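Xanthomonas outer protein D (Xanthomonas euvesicatoria, PDB 2OIX) is a type III secreted virulence factor whose clan CE cysteine protease domain, captured here as an inactive variant, removes SUMO from conjugated proteins. Local coordinates at residues A[9-13]-A[174-178]; A[74-78]-A[136-140]; A[28-33]-A[61-67]; A[17-21]-A[144-149]. The protein carries 1 engineered substitution. One frame throughout, in Å; residues are numbered along the deposited sequence.

Interaction 1: A[9-13]-A[174-178]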
loop_
_atom_site.group_PDB
_atom_site.type_symbol
_atom_site.label_atom_id
_atom_site.label_comp_id
_atom_site.label_asym_id
_atom_site.label_seq_id
_atom_site.Cartn_x
_atom_site.Cartn_y
_atom_site.Cartn_z
ATOM N N HIS A 9 5.480 -12.565 -1.922
ATOM C CA HIS A 9 4.737 -12.419 -3.166
ATOM C C HIS A 9 4.430 -10.985 -3.478
ATOM O O HIS A 9 4.524 -10.578 -4.634
ATOM C CB HIS A 9 3.430 -13.161 -3.067
ATOM C CG HIS A 9 3.600 -14.638 -2.959
ATOM N ND1 HIS A 9 3.282 -15.338 -1.815
ATOM C CD2 HIS A 9 4.054 -15.557 -3.847
ATOM C CE1 HIS A 9 3.511 -16.626 -2.009
ATOM N NE2 HIS A 9 4.005 -16.780 -3.223
ATOM N N LEU A 10 4.021 -10.240 -2.451
ATOM C CA LEU A 10 3.727 -8.819 -2.607
ATOM C C LEU A 10 5.006 -8.098 -3.019
ATOM O O LEU A 10 5.000 -7.347 -3.990
ATOM C CB LEU A 10 3.144 -8.232 -1.310
ATOM C CG LEU A 10 1.601 -8.240 -1.176
ATOM C CD1 LEU A 10 1.182 -9.585 -0.819
ATOM C CD2 LEU A 10 1.201 -7.306 -0.003
ATOM N N ARG A 11 6.102 -8.358 -2.290
ATOM C CA ARG A 11 7.412 -7.812 -2.634
ATOM C C ARG A 11 7.875 -8.093 -4.069
ATOM O O ARG A 11 8.395 -7.189 -4.738
ATOM C CB ARG A 11 8.479 -8.309 -1.649
ATOM C CG ARG A 11 9.851 -7.728 -1.900
ATOM C CD ARG A 11 9.875 -6.231 -1.590
ATOM N NE ARG A 11 11.105 -5.591 -2.058
ATOM C CZ ARG A 11 12.166 -5.330 -1.294
ATOM N NH1 ARG A 11 12.168 -5.630 0.003
ATOM N NH2 ARG A 11 13.239 -4.759 -1.836
ATOM N N ALA A 12 7.678 -9.326 -4.541
ATOM C CA ALA A 12 8.082 -9.722 -5.882
ATOM C C ALA A 12 7.230 -8.996 -6.936
ATOM O O ALA A 12 7.732 -8.559 -7.978
ATOM C CB ALA A 12 7.954 -11.261 -6.072
ATOM N N TYR A 13 5.940 -8.877 -6.647
ATOM C CA TYR A 13 5.058 -8.143 -7.536
ATOM C C TYR A 13 5.432 -6.655 -7.584
ATOM O O TYR A 13 5.556 -6.081 -8.672
ATOM C CB TYR A 13 3.606 -8.340 -7.140
ATOM C CG TYR A 13 2.643 -7.842 -8.201
ATOM C CD1 TYR A 13 2.040 -8.724 -9.108
ATOM C CD2 TYR A 13 2.357 -6.474 -8.318
ATOM C CE1 TYR A 13 1.141 -8.254 -10.086
ATOM C CE2 TYR A 13 1.478 -6.004 -9.298
ATOM C CZ TYR A 13 0.871 -6.891 -10.150
ATOM O OH TYR A 13 0.019 -6.407 -11.117
ATOM N N ILE A 174 -1.737 -11.892 -11.922
ATOM C CA ILE A 174 -0.789 -11.794 -10.819
ATOM C C ILE A 174 0.190 -12.971 -10.881
ATOM O O ILE A 174 1.398 -12.775 -10.830
ATOM C CB ILE A 174 -1.489 -11.688 -9.438
ATOM C CG1 ILE A 174 -2.034 -10.262 -9.243
ATOM C CG2 ILE A 174 -0.490 -11.963 -8.287
ATOM C CD1 ILE A 174 -3.024 -10.113 -8.108
ATOM N N ARG A 175 -0.341 -14.180 -11.004
ATOM C CA ARG A 175 0.468 -15.380 -11.203
ATOM C C ARG A 175 1.407 -15.267 -12.407
ATOM O O ARG A 175 2.569 -15.660 -12.328
ATOM C CB ARG A 175 -0.434 -16.604 -11.385
ATOM C CG ARG A 175 -1.015 -17.119 -10.093
ATOM C CD ARG A 175 -1.700 -18.481 -10.238
ATOM N NE ARG A 175 -2.359 -18.783 -8.971
ATOM C CZ ARG A 175 -2.913 -19.942 -8.634
ATOM N NH1 ARG A 175 -2.903 -20.979 -9.472
ATOM N NH2 ARG A 175 -3.476 -20.059 -7.431
ATOM N N ASP A 176 0.894 -14.729 -13.509
ATOM C CA ASP A 176 1.683 -14.529 -14.727
ATOM C C ASP A 176 2.827 -13.546 -14.497
ATOM O O ASP A 176 3.935 -13.761 -14.980
ATOM C CB ASP A 176 0.795 -14.013 -15.862
ATOM C CG ASP A 176 0.222 -15.128 -16.714
ATOM O OD1 ASP A 176 0.166 -16.288 -16.254
ATOM O OD2 ASP A 176 -0.193 -14.819 -17.848
ATOM N N ARG A 177 2.543 -12.460 -13.786
ATOM C CA ARG A 177 3.563 -11.465 -13.448
ATOM C C ARG A 177 4.571 -11.997 -12.443
ATOM O O ARG A 177 5.765 -11.714 -12.560
ATOM C CB ARG A 177 2.934 -10.152 -12.970
ATOM C CG ARG A 177 2.793 -9.148 -14.105
ATOM C CD ARG A 177 1.625 -8.241 -13.889
ATOM N NE ARG A 177 1.421 -7.363 -15.038
ATOM C CZ ARG A 177 0.487 -6.410 -15.094
ATOM N NH1 ARG A 177 -0.349 -6.201 -14.056
ATOM N NH2 ARG A 177 0.382 -5.669 -16.199
ATOM N N LEU A 178 4.097 -12.788 -11.481
ATOM C CA LEU A 178 4.974 -13.479 -10.543
ATOM C C LEU A 178 5.840 -14.557 -11.227
ATOM O O LEU A 178 6.969 -14.813 -10.796
ATOM C CB LEU A 178 4.167 -14.104 -9.398
ATOM C CG LEU A 178 3.598 -13.247 -8.268
ATOM C CD1 LEU A 178 2.907 -14.145 -7.268
ATOM C CD2 LEU A 178 4.654 -12.424 -7.584
#

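Interaction 2: A[74-78]-A[136-140]. Engineered in segment 136-140: Ala136 (natural residue Cys).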
loop_
_atom_site.group_PDB
_atom_site.type_symbol
_atom_site.label_atom_id
_atom_site.label_comp_id
_atom_site.label_asym_id
_atom_site.label_seq_id
_atom_site.Cartn_x
_atom_site.Cartn_y
_atom_site.Cartn_z
ATOM N N ALA A 74 -3.845 -13.676 8.281
ATOM C CA ALA A 74 -5.251 -13.336 8.458
ATOM C C ALA A 74 -5.814 -12.495 7.305
ATOM O O ALA A 74 -6.862 -12.835 6.741
ATOM C CB ALA A 74 -5.483 -12.628 9.830
ATOM N N HIS A 75 -5.130 -11.412 6.941
ATOM C CA HIS A 75 -5.741 -10.433 6.046
ATOM C C HIS A 75 -4.716 -9.432 5.536
ATOM O O HIS A 75 -3.680 -9.264 6.170
ATOM C CB HIS A 75 -6.869 -9.709 6.806
ATOM C CG HIS A 75 -7.697 -8.794 5.961
ATOM N ND1 HIS A 75 -8.213 -9.164 4.741
ATOM C CD2 HIS A 75 -8.128 -7.526 6.181
ATOM C CE1 HIS A 75 -8.922 -8.166 4.246
ATOM N NE2 HIS A 75 -8.888 -7.161 5.103
ATOM N N TRP A 76 -4.987 -8.829 4.372
ATOM C CA TRP A 76 -4.192 -7.711 3.832
ATOM C C TRP A 76 -5.078 -6.486 3.540
ATOM O O TRP A 76 -6.194 -6.623 3.050
ATOM C CB TRP A 76 -3.567 -8.042 2.489
ATOM C CG TRP A 76 -2.419 -9.024 2.502
ATOM C CD1 TRP A 76 -2.479 -10.347 2.188
ATOM C CD2 TRP A 76 -1.068 -8.742 2.833
ATOM N NE1 TRP A 76 -1.223 -10.938 2.312
ATOM C CE2 TRP A 76 -0.335 -9.961 2.690
ATOM C CE3 TRP A 76 -0.386 -7.571 3.225
ATOM C CZ2 TRP A 76 1.032 -10.039 2.924
ATOM C CZ3 TRP A 76 1.006 -7.663 3.470
ATOM C CH2 TRP A 76 1.684 -8.884 3.319
ATOM N N SER A 77 -4.536 -5.291 3.736
ATOM C CA SER A 77 -5.183 -4.101 3.209
ATOM C C SER A 77 -4.061 -3.128 2.758
ATOM O O SER A 77 -2.853 -3.441 2.860
ATOM C CB SER A 77 -6.081 -3.490 4.256
ATOM O OG SER A 77 -5.264 -3.091 5.340
ATOM N N LEU A 78 -4.466 -1.963 2.271
ATOM C CA LEU A 78 -3.541 -1.039 1.695
ATOM C C LEU A 78 -3.694 0.333 2.309
ATOM O O LEU A 78 -4.817 0.928 2.320
ATOM C CB LEU A 78 -3.786 -0.911 0.220
ATOM C CG LEU A 78 -2.936 0.125 -0.529
ATOM C CD1 LEU A 78 -1.420 -0.197 -0.383
ATOM C CD2 LEU A 78 -3.386 0.258 -2.017
ATOM N N ALA A 136 -7.457 -11.143 -0.320
ATOM C CA ALA A 136 -7.134 -9.804 0.185
ATOM C C ALA A 136 -5.858 -9.321 -0.533
ATOM O O ALA A 136 -5.796 -8.191 -1.015
ATOM C CB ALA A 136 -6.994 -9.800 1.710
ATOM N N GLY A 137 -4.885 -10.223 -0.685
ATOM C CA GLY A 137 -3.610 -9.943 -1.357
ATOM C C GLY A 137 -3.722 -9.446 -2.786
ATOM O O GLY A 137 -3.030 -8.493 -3.173
ATOM N N ASP A 138 -4.554 -10.121 -3.577
ATOM C CA ASP A 138 -4.839 -9.727 -4.940
ATOM C C ASP A 138 -5.393 -8.288 -4.980
ATOM O O ASP A 138 -5.016 -7.484 -5.847
ATOM C CB ASP A 138 -5.844 -10.705 -5.566
ATOM C CG ASP A 138 -5.380 -12.201 -5.511
ATOM O OD1 ASP A 138 -5.418 -12.910 -6.561
ATOM O OD2 ASP A 138 -5.069 -12.721 -4.419
ATOM N N HIS A 139 -6.305 -7.987 -4.061
ATOM C CA HIS A 139 -6.964 -6.679 -4.018
ATOM C C HIS A 139 -5.946 -5.549 -3.706
ATOM O O HIS A 139 -5.972 -4.480 -4.341
ATOM C CB HIS A 139 -8.129 -6.690 -3.021
ATOM C CG HIS A 139 -9.381 -7.318 -3.551
ATOM N ND1 HIS A 139 -9.617 -8.671 -3.476
ATOM C CD2 HIS A 139 -10.479 -6.779 -4.137
ATOM C CE1 HIS A 139 -10.800 -8.949 -4.002
ATOM N NE2 HIS A 139 -11.339 -7.822 -4.428
ATOM N N VAL A 140 -5.034 -5.825 -2.780
ATOM C CA VAL A 140 -3.926 -4.923 -2.491
ATOM C C VAL A 140 -3.024 -4.697 -3.715
ATOM O O VAL A 140 -2.821 -3.527 -4.087
ATOM C CB VAL A 140 -3.127 -5.308 -1.229
ATOM C CG1 VAL A 140 -1.902 -4.396 -1.106
ATOM C CG2 VAL A 140 -4.002 -5.133 0.010
#

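Interaction 3: A[28-33]-A[61-67]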
loop_
_atom_site.group_PDB
_atom_site.type_symbol
_atom_site.label_atom_id
_atom_site.label_comp_id
_atom_site.label_asym_id
_atom_site.label_seq_id
_atom_site.Cartn_x
_atom_site.Cartn_y
_atom_site.Cartn_z
ATOM N N HIS A 28 9.263 8.441 -10.183
ATOM C CA HIS A 28 10.109 8.788 -9.038
ATOM C C HIS A 28 9.323 9.319 -7.840
ATOM O O HIS A 28 9.908 9.492 -6.757
ATOM C CB HIS A 28 11.189 9.779 -9.434
ATOM C CG HIS A 28 10.652 11.086 -9.904
ATOM N ND1 HIS A 28 10.079 11.241 -11.144
ATOM C CD2 HIS A 28 10.571 12.289 -9.294
ATOM C CE1 HIS A 28 9.680 12.492 -11.282
ATOM N NE2 HIS A 28 9.980 13.147 -10.179
ATOM N N LEU A 29 8.042 9.627 -8.031
ATOM C CA LEU A 29 7.183 10.049 -6.888
ATOM C C LEU A 29 6.729 8.852 -6.047
ATOM O O LEU A 29 6.242 9.028 -4.936
ATOM C CB LEU A 29 5.938 10.822 -7.330
ATOM C CG LEU A 29 6.013 12.028 -8.273
ATOM C CD1 LEU A 29 4.606 12.604 -8.468
ATOM C CD2 LEU A 29 6.946 13.037 -7.691
ATOM N N LEU A 30 6.863 7.644 -6.587
ATOM C CA LEU A 30 6.256 6.437 -5.971
ATOM C C LEU A 30 7.243 5.657 -5.129
ATOM O O LEU A 30 8.410 5.493 -5.533
ATOM C CB LEU A 30 5.744 5.481 -7.053
ATOM C CG LEU A 30 4.790 6.047 -8.109
ATOM C CD1 LEU A 30 4.515 5.039 -9.217
ATOM C CD2 LEU A 30 3.500 6.466 -7.481
ATOM N N HIS A 31 6.778 5.165 -3.975
ATOM C CA HIS A 31 7.555 4.184 -3.182
ATOM C C HIS A 31 6.654 2.999 -2.775
ATOM O O HIS A 31 5.640 3.207 -2.101
ATOM C CB HIS A 31 8.150 4.823 -1.938
ATOM C CG HIS A 31 8.961 3.871 -1.112
ATOM N ND1 HIS A 31 10.237 3.490 -1.464
ATOM C CD2 HIS A 31 8.665 3.200 0.031
ATOM C CE1 HIS A 31 10.701 2.634 -0.570
ATOM N NE2 HIS A 31 9.762 2.432 0.342
ATOM N N PHE A 32 6.999 1.789 -3.233
ATOM C CA PHE A 32 6.267 0.589 -2.846
ATOM C C PHE A 32 6.930 0.004 -1.623
ATOM O O PHE A 32 8.067 -0.529 -1.669
ATOM C CB PHE A 32 6.209 -0.423 -4.013
ATOM C CG PHE A 32 5.675 0.177 -5.277
ATOM C CD1 PHE A 32 4.505 0.943 -5.260
ATOM C CD2 PHE A 32 6.343 -0.008 -6.487
ATOM C CE1 PHE A 32 4.003 1.507 -6.427
ATOM C CE2 PHE A 32 5.839 0.569 -7.672
ATOM C CZ PHE A 32 4.661 1.328 -7.633
ATOM N N ALA A 33 6.280 0.176 -0.489
ATOM C CA ALA A 33 6.923 -0.335 0.715
ATOM C C ALA A 33 6.899 -1.859 0.820
ATOM O O ALA A 33 5.999 -2.576 0.292
ATOM C CB ALA A 33 6.382 0.319 1.991
ATOM N N ILE A 61 12.977 9.395 0.930
ATOM C CA ILE A 61 11.974 8.426 0.472
ATOM C C ILE A 61 10.909 9.213 -0.307
ATOM O O ILE A 61 10.414 10.222 0.194
ATOM C CB ILE A 61 11.330 7.677 1.668
ATOM C CG1 ILE A 61 12.406 7.035 2.564
ATOM C CG2 ILE A 61 10.275 6.660 1.188
ATOM C CD1 ILE A 61 13.454 6.143 1.841
ATOM N N PRO A 62 10.552 8.758 -1.520
ATOM C CA PRO A 62 9.541 9.461 -2.322
ATOM C C PRO A 62 8.206 9.694 -1.607
ATOM O O PRO A 62 7.868 8.965 -0.675
ATOM C CB PRO A 62 9.344 8.542 -3.506
ATOM C CG PRO A 62 10.670 7.797 -3.610
ATOM C CD PRO A 62 11.050 7.557 -2.208
ATOM N N PRO A 63 7.462 10.728 -2.026
ATOM C CA PRO A 63 6.359 11.210 -1.196
ATOM C C PRO A 63 5.025 10.468 -1.339
ATOM O O PRO A 63 4.123 10.696 -0.533
ATOM C CB PRO A 63 6.230 12.671 -1.659
ATOM C CG PRO A 63 6.448 12.494 -3.197
ATOM C CD PRO A 63 7.660 11.585 -3.213
ATOM N N ILE A 64 4.887 9.581 -2.321
ATOM C CA ILE A 64 3.628 8.819 -2.468
ATOM C C ILE A 64 3.953 7.364 -2.146
ATOM O O ILE A 64 4.583 6.701 -2.902
ATOM C CB ILE A 64 2.978 8.951 -3.842
ATOM C CG1 ILE A 64 2.568 10.400 -4.098
ATOM C CG2 ILE A 64 1.712 8.081 -3.914
ATOM C CD1 ILE A 64 2.030 10.711 -5.440
ATOM N N VAL A 65 3.529 6.891 -0.991
ATOM C CA VAL A 65 4.026 5.620 -0.470
ATOM C C VAL A 65 2.858 4.668 -0.320
ATOM O O VAL A 65 1.824 5.047 0.319
ATOM C CB VAL A 65 4.679 5.852 0.918
ATOM C CG1 VAL A 65 5.256 4.575 1.478
ATOM C CG2 VAL A 65 5.817 6.886 0.795
ATOM N N PHE A 66 2.995 3.474 -0.927
ATOM C CA PHE A 66 2.064 2.350 -0.818
ATOM C C PHE A 66 2.517 1.377 0.247
ATOM O O PHE A 66 3.562 0.717 0.089
ATOM C CB PHE A 66 1.944 1.639 -2.200
ATOM C CG PHE A 66 1.503 2.577 -3.252
ATOM C CD1 PHE A 66 0.144 2.656 -3.598
ATOM C CD2 PHE A 66 2.429 3.481 -3.842
ATOM C CE1 PHE A 66 -0.302 3.628 -4.543
ATOM C CE2 PHE A 66 2.001 4.405 -4.786
ATOM C CZ PHE A 66 0.629 4.454 -5.158
ATOM N N LEU A 67 1.724 1.258 1.310
ATOM C CA LEU A 67 2.097 0.455 2.471
ATOM C C LEU A 67 1.139 -0.694 2.630
ATOM O O LEU A 67 -0.027 -0.486 3.011
ATOM C CB LEU A 67 2.012 1.298 3.744
ATOM C CG LEU A 67 2.886 2.578 3.716
ATOM C CD1 LEU A 67 2.084 3.824 3.984
ATOM C CD2 LEU A 67 3.995 2.508 4.720
#

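Interaction 4: A[17-21]-A[144-149]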
loop_
_atom_site.group_PDB
_atom_site.type_symbol
_atom_site.label_atom_id
_atom_site.label_comp_id
_atom_site.label_asym_id
_atom_site.label_seq_id
_atom_site.Cartn_x
_atom_site.Cartn_y
_atom_site.Cartn_z
ATOM N N LEU A 17 6.671 -4.507 -10.736
ATOM C CA LEU A 17 5.960 -3.268 -11.076
ATOM C C LEU A 17 6.908 -2.081 -11.214
ATOM O O LEU A 17 6.873 -1.369 -12.222
ATOM C CB LEU A 17 4.913 -2.901 -9.998
ATOM C CG LEU A 17 4.052 -1.667 -10.301
ATOM C CD1 LEU A 17 3.320 -1.756 -11.676
ATOM C CD2 LEU A 17 3.072 -1.493 -9.163
ATOM N N ALA A 18 7.735 -1.869 -10.186
ATOM C CA ALA A 18 8.708 -0.791 -10.175
ATOM C C ALA A 18 9.633 -0.839 -11.407
ATOM O O ALA A 18 9.972 0.202 -11.968
ATOM C CB ALA A 18 9.519 -0.808 -8.865
ATOM N N ARG A 19 10.007 -2.044 -11.838
ATOM C CA ARG A 19 10.823 -2.214 -13.039
ATOM C C ARG A 19 10.030 -1.842 -14.287
ATOM O O ARG A 19 10.567 -1.198 -15.205
ATOM C CB ARG A 19 11.321 -3.649 -13.155
ATOM C CG ARG A 19 12.395 -4.001 -12.138
ATOM C CD ARG A 19 12.707 -5.502 -12.161
ATOM N NE ARG A 19 12.986 -6.007 -10.808
ATOM C CZ ARG A 19 12.512 -7.155 -10.314
ATOM N NH1 ARG A 19 11.708 -7.932 -11.044
ATOM N NH2 ARG A 19 12.833 -7.523 -9.078
ATOM N N ARG A 20 8.756 -2.251 -14.321
ATOM C CA ARG A 20 7.899 -1.934 -15.447
ATOM C C ARG A 20 7.687 -0.425 -15.594
ATOM O O ARG A 20 7.663 0.076 -16.706
ATOM C CB ARG A 20 6.586 -2.727 -15.413
ATOM C CG ARG A 20 6.787 -4.232 -15.632
ATOM C CD ARG A 20 5.464 -4.971 -15.723
ATOM N NE ARG A 20 4.820 -5.164 -14.422
ATOM C CZ ARG A 20 3.660 -4.626 -14.040
ATOM N NH1 ARG A 20 2.961 -3.822 -14.852
ATOM N NH2 ARG A 20 3.206 -4.880 -12.816
ATOM N N LEU A 21 7.606 0.290 -14.472
ATOM C CA LEU A 21 7.353 1.737 -14.464
ATOM C C LEU A 21 8.600 2.617 -14.634
ATOM O O LEU A 21 8.491 3.842 -14.721
ATOM C CB LEU A 21 6.634 2.146 -13.157
ATOM C CG LEU A 21 5.336 1.419 -12.801
ATOM C CD1 LEU A 21 4.675 2.083 -11.606
ATOM C CD2 LEU A 21 4.355 1.331 -14.009
ATOM N N ILE A 144 -2.599 -1.151 -5.837
ATOM C CA ILE A 144 -1.305 -0.488 -5.999
ATOM C C ILE A 144 -1.042 -0.140 -7.459
ATOM O O ILE A 144 -0.682 1.005 -7.758
ATOM C CB ILE A 144 -0.152 -1.342 -5.404
ATOM C CG1 ILE A 144 -0.242 -1.364 -3.843
ATOM C CG2 ILE A 144 1.203 -0.788 -5.897
ATOM C CD1 ILE A 144 0.713 -2.357 -3.197
ATOM N N GLU A 145 -1.288 -1.115 -8.323
ATOM C CA GLU A 145 -1.045 -1.074 -9.779
ATOM C C GLU A 145 -1.904 0.008 -10.484
ATOM O O GLU A 145 -1.389 0.827 -11.247
ATOM C CB GLU A 145 -1.368 -2.439 -10.369
ATOM C CG GLU A 145 -1.289 -2.515 -11.894
ATOM C CD GLU A 145 0.032 -3.062 -12.388
ATOM O OE1 GLU A 145 0.826 -3.515 -11.522
ATOM O OE2 GLU A 145 0.265 -3.067 -13.633
ATOM N N VAL A 146 -3.206 -0.024 -10.205
ATOM C CA VAL A 146 -4.184 0.964 -10.655
ATOM C C VAL A 146 -3.802 2.355 -10.204
ATOM O O VAL A 146 -3.760 3.266 -11.017
ATOM C CB VAL A 146 -5.582 0.616 -10.111
ATOM C CG1 VAL A 146 -6.583 1.697 -10.432
ATOM C CG2 VAL A 146 -6.083 -0.720 -10.762
ATOM N N LEU A 147 -3.548 2.512 -8.908
ATOM C CA LEU A 147 -3.217 3.836 -8.384
ATOM C C LEU A 147 -1.840 4.363 -8.906
ATOM O O LEU A 147 -1.720 5.559 -9.256
ATOM C CB LEU A 147 -3.286 3.814 -6.858
ATOM C CG LEU A 147 -4.643 3.672 -6.145
ATOM C CD1 LEU A 147 -4.352 3.839 -4.563
ATOM C CD2 LEU A 147 -5.603 4.801 -6.574
ATOM N N ALA A 148 -0.835 3.487 -8.971
ATOM C CA ALA A 148 0.458 3.815 -9.616
ATOM C C ALA A 148 0.282 4.354 -11.031
ATOM O O ALA A 148 0.870 5.373 -11.385
ATOM C CB ALA A 148 1.428 2.613 -9.603
ATOM N N HIS A 149 -0.518 3.677 -11.851
ATOM C CA HIS A 149 -0.750 4.196 -13.201
ATOM C C HIS A 149 -1.467 5.567 -13.233
ATOM O O HIS A 149 -1.195 6.407 -14.116
ATOM C CB HIS A 149 -1.430 3.138 -14.070
ATOM C CG HIS A 149 -0.481 2.079 -14.560
ATOM N ND1 HIS A 149 -0.081 1.020 -13.776
ATOM C CD2 HIS A 149 0.152 1.927 -15.752
ATOM C CE1 HIS A 149 0.767 0.265 -14.457
ATOM N NE2 HIS A 149 0.919 0.788 -15.661
#

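Interaction 1: A[9-13]-A[174-178]
Tyr13 OH is the polar centre of this contact, gripped by Arg177 across the interface and also bonded to Glu145 of helix 136-153. Arg177 NH1 donates to Tyr13 OH at 3.0 Å along a bent path, the N-H...O angle being 136°, and the hydroxyl lies somewhat out of the guanidinium plane. An extended side chain carries Arg177 past the ring, so that Arg177 CD packs 3.8 Å from Tyr13 CE1 before the guanidinium reaches the oxygen. Tyr13 CG is anti to the backbone N (chi1 -168°), which sends the phenol out toward helix 171-179, where its CE1 also meets Ile174 CG1 at 3.9 Å. Leu178 fills the other part of the interface. Its CD2 lies against the turn that begins at His9, 3.8 Å from Ala12 CB and 3.5 Å from His9 O, while its CD1 touches His9 CD2. Within its own part of the chain, His9 ND1 is bonded to Leu6 N. The segment axes of helices 7-20 and 171-179 cross at 73°. Because one hydroxyl serves both Arg177 and Glu145, it links three helices, and the nearby charges probably strengthen its polarisation.

Interaction 2: A[74-78]-A[136-140]
His75 and Ala136 meet in the active site of the papain-like Ulp1 protease fold, where a strand bearing histidine runs beside the start of the helix whose first residue is, in the natural enzyme, the probable nucleophilic cysteine. Ala136 is engineered in place of that cysteine, and its CB lies 3.3 Å from His75 ND1. With His75 CG anti to the backbone N (chi1 -173°), the imidazole swings out so that ND1 and CE1 both come near this methyl; its NE2 is bonded to Asp95, consistent with a Cys-His-Asp catalytic triad. A classic beta bulge, Ala74 and His75 both opposite Gln71, stands at the start of the strand. The packing is tight from here to mid-strand. Trp76 CB sits over the first helical turn, 3.8 Å from Val140 CG2, and its indole passes obliquely by Gly137, whose CA comes within 3.7 Å of Trp76 CD1. Beyond the contact Trp76 NE1 bonds to Leu5 O, fixing the turn of the indole. Val140 CG2 presses against the strand backbone itself, 3.4 Å from Ser77 C. The helix and strand segments run nearly parallel, 15° apart, yet the fit slackens toward Leu78, whose CB stands 4.2 Å from Val140 CG1.

Interaction 3: A[28-33]-A[61-67]
Phe32 and Phe66 lie side by side on adjacent parallel strands, joined by a beta-alpha-beta crossover that runs through helices 35-40 and 46-57. The side chains point the same way, but the ring planes are turned 54° against each other, with centroids 5.5 Å apart, so the pair is neither stacked nor T-shaped; Phe66 CD2 comes to the edge of the Phe32 ring. Leu30, two residues before Phe32 on the same face, crosses Phe66 obliquely, its CD2 at the ring edge 3.7 Å from Phe66 CE2. They share a face with Ile64, and helix 136-153 packs on Leu30, Phe32 and Phe66. His31 and Val65 occupy the other face, where Leu56 of helix 46-57 touches His31. With CG anti to the backbone N (chi1 -179°), the His31 ring extends beside Val65, whose CG1 meets its edge. Over one face comes Ile61 CG2, a CH-pi contact 4.0 Å from the ring centroid. Four backbone bonds hold the register. His31 N to Ile64 O and Phe66 N to His31 O pair the strands; the bonds of Leu29 and Ala33 flank short strand 30-32. Ala33 N donates to Phe66 O at one end, and at the other Ile64 N donates to Leu29 O at 3.0 Å.

Interaction 4: A[17-21]-A[144-149]
Arg20 and Glu145 form an end-on, two-pronged salt bridge where helix 7-20 packs against the long helix 136-153 of the papain-like fold. Arg20 NH2 donates to Glu145 OE1 at 3.0 Å and Arg20 NH1 to Glu145 OE2 at 3.1 Å, both nearly straight at 166° and 165°. Each oxygen uses its syn lone pair, and guanidinium and carboxylate are nearly coplanar, so the two bonds hold the groups close to a common plane. A bend at chi2 (97°) swings the Glu145 carboxylate toward helix 7-20, bringing OE1 tightly against Leu17 CD1 at 3.1 Å. Beside the salt bridge the leucines make the apolar seam: Leu17 CD2 meets Ile144 CG2 at 3.8 Å and Leu21 CD1 meets Ala148 CB at 3.9 Å. The imidazole of His149 borders this seam, its CE1 touching Leu21 CD2. In the next shell Asp16 holds Arg20 NE, giving the guanidinium a second acidic partner that helps fix its rotation. The place of His149 is set within helix 136-153, since its ring nitrogen turns back to the preceding helical turn. His149 ND1 donates to Glu145 O at 2.9 Å, on the opposite face of that carbonyl from the backbone His149 N.

Helix 136-153 ties the set together. Its first turn carries the engineered Ala136 of the active site in interaction 2, while its later turns serve interaction 4, the two centres about 17 Å apart and joined where Leu78 CD1 meets Ile144 CG1 at 3.8 Å. Interaction 1 borders both: Leu10 CD2 packs 3.5 Å from Trp76 CZ3, next to the probable catalytic His75, and Glu145 links it to interaction 4. Interaction 3 pairs two strands of the sheet that packs on interaction 4, with Phe32 CZ 3.6 Å from Leu17 CD2, yet its centre is about 18 Å from that of interaction 2. Interactions 2 and 3 thus lie on opposite sides of the chain's centre, with the active site at interaction 2.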